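Local coordinates for protein cystathionine beta-lyases/cystathionine gamma-synthases (Corynebacterium glutamicum, PDB 5X5H) that probably catalyses the pyridoxal-phosphate-dependent replacement of the succinate of O-succinyl-L-homoserine by L-cysteine, giving L,L-cystathionine for methionine biosynthesis, at residues E270-R275 against I306-A311. Sequence-based numbering, arbitrary orientation.
Sequences EFLDSR and ISVRFA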
ATOM      1  N   GLU A 270       8.586   2.502  38.675  1.00 13.00           N
ATOM      2  CA  GLU A 270       9.129   3.077  39.946  1.00 15.27           C
ATOM      3  C   GLU A 270       8.105   4.054  40.406  1.00 16.59           C
ATOM      4  O   GLU A 270       7.753   4.073  41.651  1.00 15.70           O
ATOM      5  CB  GLU A 270      10.478   3.765  39.633  1.00 18.71           C
ATOM      6  CG  GLU A 270      11.102   4.596  40.734  1.00 28.19           C
ATOM      7  CD  GLU A 270      12.432   5.199  40.236  1.00 31.19           C
ATOM      8  OE1 GLU A 270      12.387   6.204  39.471  1.00 29.99           O
ATOM      9  OE2 GLU A 270      13.499   4.587  40.528  1.00 30.92           O
ATOM     10  N   PHE A 271       7.529   4.931  39.603  1.00 14.50           N
ATOM     11  CA  PHE A 271       6.563   5.923  40.086  1.00 14.74           C
ATOM     12  C   PHE A 271       5.326   5.193  40.652  1.00 16.29           C
ATOM     13  O   PHE A 271       4.826   5.533  41.749  1.00 14.99           O
ATOM     14  CB  PHE A 271       6.105   6.846  38.945  1.00 15.08           C
ATOM     15  CG  PHE A 271       5.043   7.747  39.334  1.00 15.40           C
ATOM     16  CD1 PHE A 271       5.326   8.765  40.227  1.00 19.67           C
ATOM     17  CD2 PHE A 271       3.831   7.686  38.835  1.00 18.91           C
ATOM     18  CE1 PHE A 271       4.302   9.634  40.641  1.00 22.51           C
ATOM     19  CE2 PHE A 271       2.774   8.522  39.239  1.00 21.41           C
ATOM     20  CZ  PHE A 271       3.036   9.525  40.154  1.00 20.90           C
ATOM     21  N   LEU A 272       4.787   4.179  40.019  1.00 12.92           N
ATOM     22  CA  LEU A 272       3.616   3.460  40.479  1.00 13.96           C
ATOM     23  C   LEU A 272       3.898   2.822  41.797  1.00 14.62           C
ATOM     24  O   LEU A 272       2.969   2.779  42.646  1.00 15.35           O
ATOM     25  CB  LEU A 272       3.084   2.419  39.442  1.00 14.55           C
ATOM     26  CG  LEU A 272       2.507   2.998  38.190  1.00 15.95           C
ATOM     27  CD1 LEU A 272       2.559   1.909  37.095  1.00 18.90           C
ATOM     28  CD2 LEU A 272       1.095   3.561  38.413  1.00 17.04           C
ATOM     29  N   ASP A 273       5.096   2.336  41.996  1.00 14.78           N
ATOM     30  CA  ASP A 273       5.485   1.614  43.240  1.00 15.99           C
ATOM     31  C   ASP A 273       5.534   2.577  44.416  1.00 16.99           C
ATOM     32  O   ASP A 273       5.529   2.075  45.561  1.00 18.28           O
ATOM     33  CB  ASP A 273       6.772   0.849  43.113  1.00 18.20           C
ATOM     34  CG  ASP A 273       6.652  -0.571  43.662  1.00 18.07           C
ATOM     35  OD1 ASP A 273       5.534  -1.070  43.933  1.00 22.17           O
ATOM     36  OD2 ASP A 273       7.676  -1.229  43.739  1.00 21.51           O
ATOM     37  N   SER A 274       5.447   3.865  44.179  1.00 15.24           N
ATOM     38  CA  SER A 274       5.476   4.856  45.302  1.00 16.64           C
ATOM     39  C   SER A 274       4.099   5.298  45.655  1.00 18.13           C
ATOM     40  O   SER A 274       3.925   6.160  46.591  1.00 21.01           O
ATOM     41  CB  SER A 274       6.303   6.056  44.848  1.00 18.35           C
ATOM     42  OG  SER A 274       5.538   6.894  43.917  1.00 21.62           O
ATOM     43  N   ARG A 275       3.046   4.832  45.009  1.00 16.52           N
ATOM     44  CA  ARG A 275       1.712   5.401  45.177  1.00 18.48           C
ATOM     45  C   ARG A 275       0.802   4.476  45.975  1.00 17.27           C
ATOM     46  O   ARG A 275       0.697   3.296  45.710  1.00 18.14           O
ATOM     47  CB  ARG A 275       1.126   5.661  43.785  1.00 17.87           C
ATOM     48  CG  ARG A 275       1.845   6.805  43.064  1.00 19.98           C
ATOM     49  CD  ARG A 275       1.592   8.151  43.646  1.00 22.15           C
ATOM     50  NE  ARG A 275       0.205   8.532  43.572  1.00 20.83           N
ATOM     51  CZ  ARG A 275      -0.291   9.742  43.284  1.00 21.47           C
ATOM     52  NH1 ARG A 275       0.470  10.769  42.973  1.00 22.81           N
ATOM     53  NH2 ARG A 275      -1.578   9.894  43.350  1.00 26.09           N
ATOM     54  N   ILE A 306       3.848  -3.117  31.759  1.00 11.75           N
ATOM     55  CA  ILE A 306       3.668  -3.069  33.274  1.00 13.10           C
ATOM     56  C   ILE A 306       2.208  -3.441  33.505  1.00 13.42           C
ATOM     57  O   ILE A 306       1.292  -2.920  32.859  1.00 14.11           O
ATOM     58  CB  ILE A 306       3.831  -1.652  33.739  1.00 13.98           C
ATOM     59  CG1 ILE A 306       5.210  -1.078  33.393  1.00 14.61           C
ATOM     60  CG2 ILE A 306       3.598  -1.568  35.280  1.00 16.13           C
ATOM     61  CD1 ILE A 306       5.387   0.383  33.713  1.00 15.26           C
ATOM     62  N   SER A 307       1.955  -4.255  34.513  1.00 12.79           N
ATOM     63  CA  SER A 307       0.609  -4.425  35.030  1.00 13.03           C
ATOM     64  C   SER A 307       0.514  -3.921  36.454  1.00 12.46           C
ATOM     65  O   SER A 307       1.527  -3.900  37.138  1.00 13.51           O
ATOM     66  CB  SER A 307       0.136  -5.865  34.912  1.00 13.66           C
ATOM     67  OG  SER A 307      -0.163  -6.149  33.506  1.00 14.20           O
ATOM     68  N   VAL A 308      -0.645  -3.498  36.800  1.00 13.66           N
ATOM     69  CA  VAL A 308      -0.868  -2.759  38.083  1.00 15.40           C
ATOM     70  C   VAL A 308      -2.154  -3.315  38.661  1.00 16.25           C
ATOM     71  O   VAL A 308      -3.150  -3.350  37.992  1.00 16.94           O
ATOM     72  CB  VAL A 308      -1.014  -1.310  37.802  1.00 19.95           C
ATOM     73  CG1 VAL A 308      -1.115  -0.505  39.105  1.00 23.45           C
ATOM     74  CG2 VAL A 308       0.154  -0.766  36.957  1.00 24.15           C
ATOM     75  N   ARG A 309      -2.109  -3.609  39.965  1.00 15.55           N
ATOM     76  CA  ARG A 309      -3.322  -3.965  40.712  1.00 17.00           C
ATOM     77  C   ARG A 309      -3.663  -2.855  41.651  1.00 17.66           C
ATOM     78  O   ARG A 309      -2.797  -2.413  42.393  1.00 20.98           O
ATOM     79  CB  ARG A 309      -3.129  -5.271  41.438  1.00 17.86           C
ATOM     80  CG  ARG A 309      -2.864  -6.492  40.563  1.00 19.69           C
ATOM     81  CD  ARG A 309      -2.814  -7.874  41.166  1.00 22.57           C
ATOM     82  NE  ARG A 309      -4.104  -8.132  41.788  1.00 23.27           N
ATOM     83  CZ  ARG A 309      -4.369  -9.132  42.603  1.00 26.58           C
ATOM     84  NH1 ARG A 309      -3.504 -10.081  42.755  1.00 28.12           N
ATOM     85  NH2 ARG A 309      -5.584  -9.157  43.135  1.00 26.84           N
ATOM     86  N   PHE A 310      -4.919  -2.382  41.635  1.00 16.40           N
ATOM     87  CA  PHE A 310      -5.401  -1.252  42.336  1.00 17.01           C
ATOM     88  C   PHE A 310      -6.047  -1.626  43.723  1.00 21.39           C
ATOM     89  O   PHE A 310      -6.836  -2.541  43.786  1.00 20.52           O
ATOM     90  CB  PHE A 310      -6.403  -0.518  41.509  1.00 18.66           C
ATOM     91  CG  PHE A 310      -5.764   0.275  40.405  1.00 16.92           C
ATOM     92  CD1 PHE A 310      -5.460  -0.279  39.206  1.00 18.31           C
ATOM     93  CD2 PHE A 310      -5.402   1.576  40.624  1.00 21.15           C
ATOM     94  CE1 PHE A 310      -4.735   0.442  38.227  1.00 17.51           C
ATOM     95  CE2 PHE A 310      -4.736   2.310  39.618  1.00 21.49           C
ATOM     96  CZ  PHE A 310      -4.458   1.733  38.375  1.00 18.83           C
ATOM     97  N   ALA A 311      -5.618  -0.870  44.710  1.00 20.49           N
ATOM     98  CA  ALA A 311      -6.139  -1.080  46.091  1.00 21.81           C
ATOM     99  C   ALA A 311      -7.625  -0.913  46.119  1.00 22.03           C
ATOM    100  O   ALA A 311      -8.311  -1.617  46.892  1.00 23.32           O
ATOM    101  CB  ALA A 311      -5.448  -0.055  46.978  1.00 22.48           C
TER
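Leu272, on helix 254-273, lies over Val308 of strand 305-310, their CA atoms 8.0 Å apart and no hydrogen bond joining the two backbones. On the helix side a single methyl group does the touching. CD1 of Leu272 reaches the strand between two side chains on the same face of it, touching CG2 of Val308 at 3.6 Å and, less closely, CG2 of Ile306 at 4.1 Å. The leucine side chain runs nearly perpendicular to that of Val308 and at a slant to that of Ile306. In Val308, CG1 is anti to the backbone N (chi1 -175°), which leaves CG2 beside that nitrogen, on the side facing Ile306, where the leucine methyl approaches. Ser307, between the two, points the other way, and its OG is hydrogen-bonded to Pro155 O.

After Leu272 the backbone is tied by short-range bonds. Phe271 O accepts two hydrogen bonds, from Ser274 N (3.0 Å) and from Ser274 OG (2.7 Å); the hydroxyl comes in the plane of the carbonyl, onto a lone pair. A further backbone bond, from Arg275 N to Leu272 O at 3.1 Å, continues the turn. CG of Arg275 rests over one face of the Phe271 ring, 4.1 Å above its plane and toward the rim.

The contact belongs to the C-terminal domain of this fold-type I enzyme, in which helices pack on a small mixed sheet. Val281 of the neighbouring strand 278-282 touches both Leu272 and Ile306, and Val379 of helix 372-384 also meets Leu272. Residues 270-275 and 306-311 therefore meet through buried aliphatic groups, held by dispersion and the exclusion of water, with no hydrogen bond between them.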